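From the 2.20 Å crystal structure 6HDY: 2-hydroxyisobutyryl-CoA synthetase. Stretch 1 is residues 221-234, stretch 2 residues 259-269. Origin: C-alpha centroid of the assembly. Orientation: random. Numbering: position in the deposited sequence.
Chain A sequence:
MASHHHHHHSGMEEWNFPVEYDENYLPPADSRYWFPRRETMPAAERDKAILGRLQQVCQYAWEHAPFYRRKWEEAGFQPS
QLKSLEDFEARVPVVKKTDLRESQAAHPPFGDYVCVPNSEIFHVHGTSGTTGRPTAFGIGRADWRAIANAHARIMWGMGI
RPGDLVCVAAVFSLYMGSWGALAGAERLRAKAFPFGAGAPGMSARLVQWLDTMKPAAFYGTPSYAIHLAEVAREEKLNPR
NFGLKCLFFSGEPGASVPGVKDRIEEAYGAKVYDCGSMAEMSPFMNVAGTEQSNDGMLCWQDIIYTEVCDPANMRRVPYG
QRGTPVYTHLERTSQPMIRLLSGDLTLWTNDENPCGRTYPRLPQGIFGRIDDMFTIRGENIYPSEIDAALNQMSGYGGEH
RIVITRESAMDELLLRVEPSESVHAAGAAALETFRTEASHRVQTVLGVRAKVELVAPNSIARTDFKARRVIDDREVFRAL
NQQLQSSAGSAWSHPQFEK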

ATOM      1  N   THR A 221     -10.791  -7.651   4.895  1.00 27.07           N
ATOM      2  CA  THR A 221     -11.900  -7.616   5.868  1.00 28.29           C
ATOM      3  C   THR A 221     -13.012  -8.550   5.403  1.00 34.16           C
ATOM      4  O   THR A 221     -13.168  -8.732   4.182  1.00 34.10           O
ATOM      5  CB  THR A 221     -12.475  -6.197   6.105  1.00 32.84           C
ATOM      6  OG1 THR A 221     -13.064  -5.691   4.898  1.00 31.25           O
ATOM      7  CG2 THR A 221     -11.448  -5.210   6.722  1.00 24.90           C
ATOM      8  N   PRO A 222     -13.809  -9.143   6.337  1.00 30.64           N
ATOM      9  CA  PRO A 222     -14.939  -9.991   5.899  1.00 32.04           C
ATOM     10  C   PRO A 222     -15.921  -9.236   5.004  1.00 37.87           C
ATOM     11  O   PRO A 222     -16.485  -9.842   4.105  1.00 38.82           O
ATOM     12  CB  PRO A 222     -15.584 -10.450   7.213  1.00 34.14           C
ATOM     13  CG  PRO A 222     -14.566 -10.177   8.280  1.00 36.33           C
ATOM     14  CD  PRO A 222     -13.772  -9.013   7.809  1.00 31.21           C
ATOM     15  N   SER A 223     -16.086  -7.904   5.230  1.00 35.95           N
ATOM     16  CA  SER A 223     -16.934  -6.993   4.441  1.00 37.43           C
ATOM     17  C   SER A 223     -16.440  -6.918   3.005  1.00 40.42           C
ATOM     18  O   SER A 223     -17.254  -6.994   2.087  1.00 41.11           O
ATOM     19  CB  SER A 223     -16.920  -5.581   5.024  1.00 40.56           C
ATOM     20  OG  SER A 223     -17.637  -5.545   6.238  1.00 48.09           O
ATOM     21  N   TYR A 224     -15.123  -6.736   2.816  1.00 35.09           N
ATOM     22  CA  TYR A 224     -14.546  -6.660   1.479  1.00 34.49           C
ATOM     23  C   TYR A 224     -14.761  -7.925   0.670  1.00 38.59           C
ATOM     24  O   TYR A 224     -15.134  -7.823  -0.498  1.00 39.85           O
ATOM     25  CB  TYR A 224     -13.066  -6.264   1.479  1.00 34.08           C
ATOM     26  CG  TYR A 224     -12.586  -5.915   0.086  1.00 35.43           C
ATOM     27  CD1 TYR A 224     -13.423  -5.260  -0.818  1.00 38.17           C
ATOM     28  CD2 TYR A 224     -11.296  -6.212  -0.322  1.00 34.65           C
ATOM     29  CE1 TYR A 224     -12.978  -4.904  -2.087  1.00 38.74           C
ATOM     30  CE2 TYR A 224     -10.850  -5.884  -1.602  1.00 35.43           C
ATOM     31  CZ  TYR A 224     -11.694  -5.227  -2.478  1.00 39.28           C
ATOM     32  OH  TYR A 224     -11.266  -4.882  -3.734  1.00 37.76           O
ATOM     33  N   ALA A 225     -14.536  -9.105   1.271  1.00 34.04           N
ATOM     34  CA  ALA A 225     -14.781 -10.381   0.601  1.00 35.43           C
ATOM     35  C   ALA A 225     -16.247 -10.454   0.037  1.00 39.80           C
ATOM     36  O   ALA A 225     -16.438 -10.825  -1.118  1.00 39.58           O
ATOM     37  CB  ALA A 225     -14.530 -11.512   1.571  1.00 36.21           C
ATOM     38  N   ILE A 226     -17.247 -10.017   0.820  1.00 36.88           N
ATOM     39  CA  ILE A 226     -18.639  -9.987   0.378  1.00 39.74           C
ATOM     40  C   ILE A 226     -18.789  -9.028  -0.808  1.00 45.13           C
ATOM     41  O   ILE A 226     -19.370  -9.422  -1.827  1.00 45.28           O
ATOM     42  CB  ILE A 226     -19.661  -9.705   1.536  1.00 43.97           C
ATOM     43  CG1 ILE A 226     -19.818 -10.946   2.441  1.00 45.15           C
ATOM     44  CG2 ILE A 226     -21.059  -9.300   0.992  1.00 44.49           C
ATOM     45  CD1 ILE A 226     -19.844 -10.623   3.885  1.00 52.20           C
ATOM     46  N   HIS A 227     -18.248  -7.791  -0.687  1.00 41.75           N
ATOM     47  CA  HIS A 227     -18.346  -6.780  -1.743  1.00 43.36           C
ATOM     48  C   HIS A 227     -17.701  -7.235  -3.049  1.00 47.81           C
ATOM     49  O   HIS A 227     -18.267  -7.028  -4.128  1.00 48.63           O
ATOM     50  CB  HIS A 227     -17.812  -5.421  -1.276  1.00 44.00           C
ATOM     51  CG  HIS A 227     -17.724  -4.387  -2.364  1.00 48.49           C
ATOM     52  ND1 HIS A 227     -18.798  -4.120  -3.201  1.00 52.39           N
ATOM     53  CD2 HIS A 227     -16.688  -3.581  -2.711  1.00 49.91           C
ATOM     54  CE1 HIS A 227     -18.389  -3.162  -4.017  1.00 52.17           C
ATOM     55  NE2 HIS A 227     -17.125  -2.812  -3.773  1.00 50.99           N
ATOM     56  N   LEU A 228     -16.538  -7.892  -2.938  1.00 43.42           N
ATOM     57  CA  LEU A 228     -15.778  -8.425  -4.060  1.00 43.06           C
ATOM     58  C   LEU A 228     -16.544  -9.505  -4.855  1.00 48.38           C
ATOM     59  O   LEU A 228     -16.409  -9.542  -6.082  1.00 49.60           O
ATOM     60  CB  LEU A 228     -14.403  -8.921  -3.565  1.00 41.59           C
ATOM     61  CG  LEU A 228     -13.269  -8.961  -4.572  1.00 45.66           C
ATOM     62  CD1 LEU A 228     -12.999  -7.581  -5.160  1.00 45.93           C
ATOM     63  CD2 LEU A 228     -12.025  -9.528  -3.932  1.00 45.32           C
ATOM     64  N   ALA A 229     -17.386 -10.336  -4.183  1.00 44.32           N
ATOM     65  CA  ALA A 229     -18.203 -11.366  -4.868  1.00 44.73           C
ATOM     66  C   ALA A 229     -19.300 -10.716  -5.735  1.00 50.46           C
ATOM     67  O   ALA A 229     -19.602 -11.211  -6.828  1.00 50.00           O
ATOM     68  CB  ALA A 229     -18.819 -12.326  -3.861  1.00 45.21           C
ATOM     69  N   GLU A 230     -19.861  -9.573  -5.258  1.00 48.70           N
ATOM     70  CA  GLU A 230     -20.882  -8.806  -5.985  1.00 50.63           C
ATOM     71  C   GLU A 230     -20.199  -8.171  -7.170  1.00 54.72           C
ATOM     72  O   GLU A 230     -20.761  -8.179  -8.256  1.00 57.83           O
ATOM     73  CB  GLU A 230     -21.516  -7.710  -5.125  1.00 52.44           C
ATOM     74  CG  GLU A 230     -22.260  -8.203  -3.897  1.00 62.53           C
ATOM     75  CD  GLU A 230     -22.607  -7.109  -2.907  1.00 73.36           C
ATOM     76  OE1 GLU A 230     -23.578  -7.297  -2.142  1.00 64.58           O
ATOM     77  OE2 GLU A 230     -21.914  -6.064  -2.893  1.00 62.39           O
ATOM     78  N   VAL A 231     -18.966  -7.660  -6.978  1.00 48.18           N
ATOM     79  CA  VAL A 231     -18.190  -7.092  -8.079  1.00 46.87           C
ATOM     80  C   VAL A 231     -17.839  -8.199  -9.108  1.00 50.57           C
ATOM     81  O   VAL A 231     -18.010  -7.964 -10.307  1.00 51.31           O
ATOM     82  CB  VAL A 231     -16.963  -6.271  -7.605  1.00 46.84           C
ATOM     83  CG1 VAL A 231     -16.122  -5.797  -8.784  1.00 45.42           C
ATOM     84  CG2 VAL A 231     -17.410  -5.075  -6.771  1.00 46.55           C
ATOM     85  N   ALA A 232     -17.415  -9.407  -8.638  1.00 44.91           N
ATOM     86  CA  ALA A 232     -17.079 -10.547  -9.507  1.00 44.36           C
ATOM     87  C   ALA A 232     -18.291 -10.890 -10.363  1.00 53.38           C
ATOM     88  O   ALA A 232     -18.171 -10.990 -11.586  1.00 53.59           O
ATOM     89  CB  ALA A 232     -16.655 -11.757  -8.680  1.00 43.70           C
ATOM     90  N   ARG A 233     -19.473 -10.989  -9.727  1.00 53.03           N
ATOM     91  CA  ARG A 233     -20.699 -11.299 -10.437  1.00 56.34           C
ATOM     92  C   ARG A 233     -21.095 -10.149 -11.382  1.00 62.52           C
ATOM     93  O   ARG A 233     -21.296 -10.434 -12.552  1.00 64.53           O
ATOM     94  CB  ARG A 233     -21.803 -11.736  -9.472  1.00 59.27           C
ATOM     95  CG  ARG A 233     -21.471 -13.085  -8.814  1.00 69.23           C
ATOM     96  CD  ARG A 233     -22.589 -13.618  -7.942  1.00 81.06           C
ATOM     97  NE  ARG A 233     -22.753 -12.861  -6.700  1.00 86.48           N
ATOM     98  CZ  ARG A 233     -22.224 -13.221  -5.533  1.00101.17           C
ATOM     99  NH1 ARG A 233     -21.503 -14.332  -5.435  1.00 87.58           N
ATOM    100  NH2 ARG A 233     -22.418 -12.472  -4.453  1.00 83.58           N
ATOM    101  N   GLU A 234     -21.053  -8.860 -10.946  1.00 58.83           N
ATOM    102  CA  GLU A 234     -21.318  -7.707 -11.836  1.00 60.62           C
ATOM    103  C   GLU A 234     -20.389  -7.723 -13.072  1.00 66.20           C
ATOM    104  O   GLU A 234     -20.806  -7.325 -14.161  1.00 68.17           O
ATOM    105  CB  GLU A 234     -21.122  -6.373 -11.099  1.00 61.01           C
ATOM    106  CG  GLU A 234     -22.284  -5.945 -10.216  1.00 76.68           C
ATOM    107  CD  GLU A 234     -22.058  -4.700  -9.371  1.00102.94           C
ATOM    108  OE1 GLU A 234     -20.949  -4.540  -8.805  1.00 83.49           O
ATOM    109  OE2 GLU A 234     -23.020  -3.910  -9.230  1.00107.13           O
ATOM    110  N   GLY A 259     -24.014 -16.638   9.721  1.00 56.46           N
ATOM    111  CA  GLY A 259     -24.440 -16.404   8.338  1.00 54.98           C
ATOM    112  C   GLY A 259     -23.449 -15.689   7.433  1.00 52.79           C
ATOM    113  O   GLY A 259     -23.520 -15.817   6.209  1.00 51.37           O
ATOM    114  N   VAL A 260     -22.527 -14.909   8.025  1.00 46.53           N
ATOM    115  CA  VAL A 260     -21.494 -14.174   7.292  1.00 43.48           C
ATOM    116  C   VAL A 260     -20.417 -15.163   6.837  1.00 49.08           C
ATOM    117  O   VAL A 260     -20.083 -15.180   5.649  1.00 49.08           O
ATOM    118  CB  VAL A 260     -20.919 -12.959   8.094  1.00 43.30           C
ATOM    119  CG1 VAL A 260     -19.786 -12.274   7.336  1.00 39.97           C
ATOM    120  CG2 VAL A 260     -22.017 -11.949   8.421  1.00 44.04           C
ATOM    121  N   LYS A 261     -19.889 -15.998   7.772  1.00 46.43           N
ATOM    122  CA  LYS A 261     -18.847 -16.995   7.453  1.00 45.42           C
ATOM    123  C   LYS A 261     -19.326 -17.959   6.347  1.00 50.11           C
ATOM    124  O   LYS A 261     -18.599 -18.198   5.376  1.00 49.05           O
ATOM    125  CB  LYS A 261     -18.423 -17.778   8.714  1.00 47.34           C
ATOM    126  CG  LYS A 261     -17.168 -18.620   8.487  1.00 49.77           C
ATOM    127  CD  LYS A 261     -16.915 -19.651   9.576  1.00 48.35           C
ATOM    128  CE  LYS A 261     -15.516 -20.227   9.435  1.00 46.69           C
ATOM    129  NZ  LYS A 261     -15.168 -21.097  10.583  1.00 48.84           N
ATOM    130  N   ASP A 262     -20.564 -18.482   6.495  1.00 48.54           N
ATOM    131  CA  ASP A 262     -21.183 -19.414   5.556  1.00 49.87           C
ATOM    132  C   ASP A 262     -21.394 -18.797   4.182  1.00 53.01           C
ATOM    133  O   ASP A 262     -21.134 -19.464   3.184  1.00 52.87           O
ATOM    134  CB  ASP A 262     -22.482 -20.006   6.147  1.00 55.00           C
ATOM    135  CG  ASP A 262     -22.267 -20.835   7.401  1.00 67.47           C
ATOM    136  OD1 ASP A 262     -21.092 -21.163   7.708  1.00 69.74           O
ATOM    137  OD2 ASP A 262     -23.265 -21.174   8.062  1.00 75.57           O
ATOM    138  N   ARG A 263     -21.807 -17.513   4.126  1.00 50.29           N
ATOM    139  CA  ARG A 263     -21.975 -16.786   2.858  1.00 50.54           C
ATOM    140  C   ARG A 263     -20.647 -16.635   2.119  1.00 51.10           C
ATOM    141  O   ARG A 263     -20.604 -16.845   0.909  1.00 52.82           O
ATOM    142  CB  ARG A 263     -22.625 -15.401   3.065  1.00 51.18           C
ATOM    143  CG  ARG A 263     -24.153 -15.432   2.974  1.00 58.30           C
ATOM    144  CD  ARG A 263     -24.773 -14.097   3.349  1.00 58.22           C
ATOM    145  NE  ARG A 263     -26.235 -14.170   3.417  1.00 56.99           N
ATOM    146  CZ  ARG A 263     -27.066 -13.522   2.602  1.00 72.75           C
ATOM    147  NH1 ARG A 263     -26.590 -12.717   1.658  1.00 57.12           N
ATOM    148  NH2 ARG A 263     -28.382 -13.664   2.734  1.00 62.54           N
ATOM    149  N   ILE A 264     -19.564 -16.304   2.838  1.00 44.17           N
ATOM    150  CA  ILE A 264     -18.239 -16.119   2.229  1.00 40.06           C
ATOM    151  C   ILE A 264     -17.677 -17.465   1.730  1.00 44.45           C
ATOM    152  O   ILE A 264     -17.294 -17.554   0.564  1.00 44.20           O
ATOM    153  CB  ILE A 264     -17.245 -15.326   3.124  1.00 39.84           C
ATOM    154  CG1 ILE A 264     -17.859 -13.973   3.577  1.00 39.71           C
ATOM    155  CG2 ILE A 264     -15.915 -15.094   2.374  1.00 37.30           C
ATOM    156  CD1 ILE A 264     -17.147 -13.278   4.721  1.00 33.61           C
ATOM    157  N   GLU A 265     -17.662 -18.505   2.582  1.00 43.25           N
ATOM    158  CA  GLU A 265     -17.192 -19.846   2.191  1.00 44.44           C
ATOM    159  C   GLU A 265     -17.965 -20.397   0.973  1.00 50.92           C
ATOM    160  O   GLU A 265     -17.359 -21.002   0.095  1.00 50.47           O
ATOM    161  CB  GLU A 265     -17.305 -20.841   3.362  1.00 46.37           C
ATOM    162  CG  GLU A 265     -16.311 -20.563   4.475  1.00 44.50           C
ATOM    163  CD  GLU A 265     -16.073 -21.658   5.494  1.00 48.50           C
ATOM    164  OE1 GLU A 265     -16.886 -22.605   5.562  1.00 51.59           O
ATOM    165  OE2 GLU A 265     -15.056 -21.575   6.218  1.00 42.20           O
ATOM    166  N   GLU A 266     -19.278 -20.141   0.896  1.00 49.72           N
ATOM    167  CA  GLU A 266     -20.101 -20.614  -0.232  1.00 52.26           C
ATOM    168  C   GLU A 266     -19.765 -19.856  -1.523  1.00 57.01           C
ATOM    169  O   GLU A 266     -19.622 -20.485  -2.576  1.00 59.47           O
ATOM    170  CB  GLU A 266     -21.619 -20.560   0.102  1.00 55.19           C
ATOM    171  CG  GLU A 266     -22.561 -20.470  -1.097  1.00 65.48           C
ATOM    172  CD  GLU A 266     -22.613 -21.665  -2.036  1.00 98.43           C
ATOM    173  OE1 GLU A 266     -22.940 -22.782  -1.573  1.00103.46           O
ATOM    174  OE2 GLU A 266     -22.391 -21.465  -3.253  1.00 92.08           O
ATOM    175  N   ALA A 267     -19.668 -18.520  -1.439  1.00 50.85           N
ATOM    176  CA  ALA A 267     -19.387 -17.646  -2.576  1.00 50.69           C
ATOM    177  C   ALA A 267     -18.044 -17.950  -3.240  1.00 52.98           C
ATOM    178  O   ALA A 267     -17.939 -17.837  -4.456  1.00 53.27           O
ATOM    179  CB  ALA A 267     -19.431 -16.183  -2.138  1.00 50.03           C
ATOM    180  N   TYR A 268     -17.033 -18.338  -2.446  1.00 48.21           N
ATOM    181  CA  TYR A 268     -15.680 -18.623  -2.929  1.00 46.73           C
ATOM    182  C   TYR A 268     -15.313 -20.105  -3.016  1.00 51.91           C
ATOM    183  O   TYR A 268     -14.321 -20.437  -3.661  1.00 51.26           O
ATOM    184  CB  TYR A 268     -14.647 -17.878  -2.066  1.00 44.84           C
ATOM    185  CG  TYR A 268     -14.688 -16.377  -2.235  1.00 44.25           C
ATOM    186  CD1 TYR A 268     -14.013 -15.754  -3.282  1.00 44.78           C
ATOM    187  CD2 TYR A 268     -15.370 -15.571  -1.325  1.00 44.00           C
ATOM    188  CE1 TYR A 268     -14.027 -14.366  -3.428  1.00 44.38           C
ATOM    189  CE2 TYR A 268     -15.376 -14.181  -1.451  1.00 43.30           C
ATOM    190  CZ  TYR A 268     -14.714 -13.584  -2.509  1.00 46.57           C
ATOM    191  OH  TYR A 268     -14.743 -12.217  -2.647  1.00 44.34           O
ATOM    192  N   GLY A 269     -16.093 -20.968  -2.365  1.00 51.11           N
ATOM    193  CA  GLY A 269     -15.833 -22.408  -2.301  1.00 52.41           C
ATOM    194  C   GLY A 269     -14.516 -22.680  -1.598  1.00 54.50           C
ATOM    195  O   GLY A 269     -13.731 -23.520  -2.040  1.00 55.37           O
TER

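Where two helices pack, large side chains and alanines can share one face, and a single polar bond can join the apolar contacts; residues 222-234 and 259-268 of this synthetase illustrate the principle. Their axes run in broadly the same direction, 41° apart, and approach to 10.0 Å. The backbones draw near at Ile226 and Ile264, whose CA atoms lie 6.4 Å apart, and again at Ala229 and Ala267, 6.8 Å between CA atoms. The first helix is capped by Thr221, whose OG1 accepts a hydrogen bond from Tyr224 N at 3.1 Å; the second gives way at Gly269, which takes a positive phi, a conformation that favours glycine.

On the first helix the contacting residues Pro222, Ala225, Ile226 and Ala229 recur at steps of about one turn. Ile264 points toward the first helix and fits among three neighbours: its CD1 lies 4.1 Å from Pro222 CB, its CG2 3.9 Å from Ala225 CB, and its CG1 3.8 Å from Ile226 CG1. Ile226 itself leaves its backbone sideways, but its end comes nearer the second helix, bringing CD1 to 3.8 Å from Val260 CG1. One helical turn beyond Ala225, Ala229 meets Ala267 methyl to methyl, 4.3 Å between their CB atoms.

The contact has a single cross-helix hydrogen bond. Tyr268 OH donates to Ala225 O at 2.7 Å, with the carbonyl oxygen at the edge of the ring and near its plane. That oxygen also accepts the helical bond from Ala229 N, at 3.2 Å, so the hydroxyl joins an acceptor already in use without displacing its backbone partner. The same side chain serves apolar packing too: Tyr268 CE2 lies 4.1 Å from Ala225 CB. Farther along, Arg233 leaves its backbone sideways, but its end comes nearer the second helix, with NH1 4.3 Å from Ala267 CB, a contact without a hydrogen bond.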